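Maltose/maltodextrin transport permease homologue (Bdellovibrio bacteriovorus HD100, PDB 6FFL) probably binds maltose and maltodextrins through this solute-binding domain, here holding maltotriose, of a MalE–MalF fusion in an ABC transporter. Local coordinates at residues 153-158 with 209-214. Residues are numbered along the deposited sequence; the frame is centred on the assembly and turned at random.
Sequences DRWGLV and IIPKEC
The carbonyl oxygen of Ile209 accepts the hydrogen bond from Leu157 N (3.0 Å), the donor lying nearly in line with C=O although the bond is bent at the hydrogen, N-H···O 139°. The same oxygen meets the Trp155 indole at its edge, near the ring plane, 3.6 Å from CE3. One residue on, Ile210 CA turns its hydrogen to Leu157 O (3.3 Å), a CH···O contact beside the N-H bond. Pro211 then lies over one indole face: Pro211 CG stands 3.6 Å from the centroid of the five-membered ring, 5° off its normal, a CH-pi contact, while CA reaches the benzo part near CH2. With Leu157 CG anti to the backbone N (chi1 173°), Leu157 CG lies 3.8 Å from Ile210 CG2. Val158 CG1 touches Pro211 CG, and Val158 CB meets Cys214 SG at 3.9 Å. Leu222 of helix 216-224 touches both Trp155 and Val158. The contact thus joins edge strand 157-158 and the residues leading into it to loop 209-214 of the solute-binding domain, the Cys214 side chain about 12 Å from a bound glucose unit. One N-H···O bond and one CH···O contact link the backbones; the rest is largely buried proline-on-indole and aliphatic contact.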
ATOM      1  N   ASP A 153       7.125 -27.492  -3.787  1.00 30.04           N
ATOM      2  CA  ASP A 153       7.254 -26.986  -5.148  1.00 35.12           C
ATOM      3  C   ASP A 153       6.247 -25.886  -5.456  1.00 31.72           C
ATOM      4  O   ASP A 153       6.579 -24.917  -6.147  1.00 37.80           O
ATOM      5  CB  ASP A 153       7.077 -28.135  -6.142  1.00 31.56           C
ATOM      6  CG  ASP A 153       8.049 -29.260  -5.895  1.00 40.21           C
ATOM      7  OD1 ASP A 153       7.601 -30.376  -5.551  1.00 46.10           O
ATOM      8  OD2 ASP A 153       9.267 -29.025  -6.034  1.00 45.94           O
ATOM      9  N   ARG A 154       5.020 -26.018  -4.968  0.56 27.18           N
ATOM     10  CA  ARG A 154       3.991 -25.011  -5.171  0.56 25.89           C
ATOM     11  C   ARG A 154       3.281 -24.774  -3.850  0.56 21.53           C
ATOM     12  O   ARG A 154       3.000 -25.719  -3.108  0.56 23.95           O
ATOM     13  CB  ARG A 154       2.987 -25.438  -6.259  0.56 30.07           C
ATOM     14  CG  ARG A 154       3.636 -25.958  -7.538  0.56 37.09           C
ATOM     15  CD  ARG A 154       2.708 -25.856  -8.748  0.56 40.74           C
ATOM     16  NE  ARG A 154       1.573 -26.772  -8.668  0.56 38.05           N
ATOM     17  CZ  ARG A 154       1.568 -28.001  -9.171  0.56 39.75           C
ATOM     18  NH1 ARG A 154       2.642 -28.472  -9.790  0.56 35.53           N
ATOM     19  NH2 ARG A 154       0.489 -28.763  -9.053  0.56 45.48           N
ATOM     20  N   TRP A 155       3.005 -23.507  -3.556  1.00 17.79           N
ATOM     21  CA  TRP A 155       2.376 -23.097  -2.312  1.00 18.41           C
ATOM     22  C   TRP A 155       0.917 -22.753  -2.549  1.00 20.26           C
ATOM     23  O   TRP A 155       0.560 -22.208  -3.597  1.00 21.10           O
ATOM     24  CB  TRP A 155       3.098 -21.889  -1.706  1.00 18.57           C
ATOM     25  CG  TRP A 155       4.389 -22.299  -1.117  1.00 20.68           C
ATOM     26  CD1 TRP A 155       5.622 -22.196  -1.679  1.00 18.45           C
ATOM     27  CD2 TRP A 155       4.573 -22.937   0.145  1.00 20.27           C
ATOM     28  NE1 TRP A 155       6.566 -22.716  -0.835  1.00 23.31           N
ATOM     29  CE2 TRP A 155       5.945 -23.178   0.294  1.00 24.17           C
ATOM     30  CE3 TRP A 155       3.700 -23.326   1.168  1.00 21.71           C
ATOM     31  CZ2 TRP A 155       6.476 -23.784   1.430  1.00 30.92           C
ATOM     32  CZ3 TRP A 155       4.224 -23.926   2.293  1.00 23.65           C
ATOM     33  CH2 TRP A 155       5.599 -24.150   2.416  1.00 22.63           C
ATOM     34  N   GLY A 156       0.071 -23.080  -1.576  1.00 16.28           N
ATOM     35  CA  GLY A 156      -1.322 -22.695  -1.691  1.00 18.21           C
ATOM     36  C   GLY A 156      -1.497 -21.189  -1.627  1.00 18.17           C
ATOM     37  O   GLY A 156      -2.316 -20.616  -2.354  1.00 15.99           O
ATOM     38  N   LEU A 157      -0.721 -20.527  -0.771  1.00 14.73           N
ATOM     39  CA  LEU A 157      -0.900 -19.102  -0.526  1.00 15.13           C
ATOM     40  C   LEU A 157       0.445 -18.478  -0.190  1.00 15.47           C
ATOM     41  O   LEU A 157       1.203 -19.037   0.604  1.00 17.00           O
ATOM     42  CB  LEU A 157      -1.878 -18.862   0.635  1.00 13.22           C
ATOM     43  CG  LEU A 157      -2.057 -17.420   1.122  1.00 11.91           C
ATOM     44  CD1 LEU A 157      -2.659 -16.553   0.021  1.00 15.64           C
ATOM     45  CD2 LEU A 157      -2.949 -17.392   2.369  1.00 16.74           C
ATOM     46  N   VAL A 158       0.725 -17.307  -0.765  1.00 14.37           N
ATOM     47  CA  VAL A 158       1.917 -16.538  -0.411  1.00 15.17           C
ATOM     48  C   VAL A 158       1.516 -15.098  -0.154  1.00 17.94           C
ATOM     49  O   VAL A 158       0.620 -14.559  -0.819  1.00 14.85           O
ATOM     50  CB  VAL A 158       3.011 -16.585  -1.505  1.00 14.37           C
ATOM     51  CG1 VAL A 158       3.544 -18.021  -1.687  1.00 14.97           C
ATOM     52  CG2 VAL A 158       2.484 -16.018  -2.833  1.00 16.50           C
ATOM     53  N   ILE A 209       0.170 -23.872   4.691  1.00 20.07           N
ATOM     54  CA  ILE A 209      -0.180 -23.457   3.338  1.00 18.00           C
ATOM     55  C   ILE A 209       0.558 -22.202   2.891  1.00 16.89           C
ATOM     56  O   ILE A 209       0.424 -21.816   1.719  1.00 16.77           O
ATOM     57  CB  ILE A 209      -1.705 -23.272   3.173  1.00 20.54           C
ATOM     58  CG1 ILE A 209      -2.220 -22.055   3.942  1.00 20.49           C
ATOM     59  CG2 ILE A 209      -2.442 -24.520   3.644  1.00 20.11           C
ATOM     60  CD1 ILE A 209      -3.618 -21.639   3.484  1.00 20.58           C
ATOM     61  N   ILE A 210       1.330 -21.556   3.771  1.00 18.47           N
ATOM     62  CA  ILE A 210       2.183 -20.424   3.403  1.00 16.45           C
ATOM     63  C   ILE A 210       3.623 -20.777   3.762  1.00 19.35           C
ATOM     64  O   ILE A 210       3.854 -21.558   4.698  1.00 20.98           O
ATOM     65  CB  ILE A 210       1.747 -19.118   4.100  1.00 15.25           C
ATOM     66  CG1 ILE A 210       1.909 -19.236   5.619  1.00 16.86           C
ATOM     67  CG2 ILE A 210       0.319 -18.748   3.743  1.00 14.78           C
ATOM     68  CD1 ILE A 210       1.551 -17.955   6.376  1.00 20.90           C
ATOM     69  N   PRO A 211       4.615 -20.240   3.058  1.00 18.56           N
ATOM     70  CA  PRO A 211       6.007 -20.616   3.335  1.00 19.54           C
ATOM     71  C   PRO A 211       6.490 -20.116   4.690  1.00 23.04           C
ATOM     72  O   PRO A 211       5.990 -19.135   5.240  1.00 25.88           O
ATOM     73  CB  PRO A 211       6.792 -19.954   2.197  1.00 19.77           C
ATOM     74  CG  PRO A 211       5.754 -19.604   1.148  1.00 21.33           C
ATOM     75  CD  PRO A 211       4.497 -19.338   1.903  1.00 21.54           C
ATOM     76  N   LYS A 212       7.501 -20.814   5.225  1.00 21.19           N
ATOM     77  CA  LYS A 212       8.091 -20.393   6.497  1.00 23.50           C
ATOM     78  C   LYS A 212       8.838 -19.072   6.363  1.00 24.02           C
ATOM     79  O   LYS A 212       8.969 -18.331   7.346  1.00 33.23           O
ATOM     80  CB  LYS A 212       9.035 -21.474   7.023  1.00 23.54           C
ATOM     81  CG  LYS A 212       8.364 -22.809   7.284  1.00 40.74           C
ATOM     82  CD  LYS A 212       7.607 -22.825   8.605  1.00 41.39           C
ATOM     83  CE  LYS A 212       7.391 -24.258   9.081  1.00 44.63           C
ATOM     84  NZ  LYS A 212       6.615 -24.344  10.349  1.00 44.82           N
ATOM     85  N   GLU A 213       9.374 -18.782   5.180  1.00 27.26           N
ATOM     86  CA  GLU A 213      10.042 -17.516   4.892  1.00 34.65           C
ATOM     87  C   GLU A 213       9.438 -16.964   3.614  1.00 32.10           C
ATOM     88  O   GLU A 213       9.455 -17.635   2.578  1.00 32.67           O
ATOM     89  CB  GLU A 213      11.557 -17.689   4.728  1.00 40.94           C
ATOM     90  CG  GLU A 213      12.205 -18.660   5.712  1.00 55.59           C
ATOM     91  CD  GLU A 213      12.469 -18.031   7.066  1.00 68.07           C
ATOM     92  OE1 GLU A 213      12.316 -16.797   7.188  1.00 72.87           O
ATOM     93  OE2 GLU A 213      12.834 -18.769   8.007  1.00 75.76           O
ATOM     94  N   CYS A 214       8.908 -15.744   3.675  1.00 24.78           N
ATOM     95  CA  CYS A 214       8.187 -15.228   2.515  1.00 25.71           C
ATOM     96  C   CYS A 214       8.176 -13.700   2.606  1.00 28.64           C
ATOM     97  O   CYS A 214       7.247 -13.114   3.165  1.00 30.03           O
ATOM     98  CB  CYS A 214       6.783 -15.797   2.457  1.00 23.78           C
ATOM     99  SG  CYS A 214       5.939 -15.550   0.898  1.00 24.36           S
TER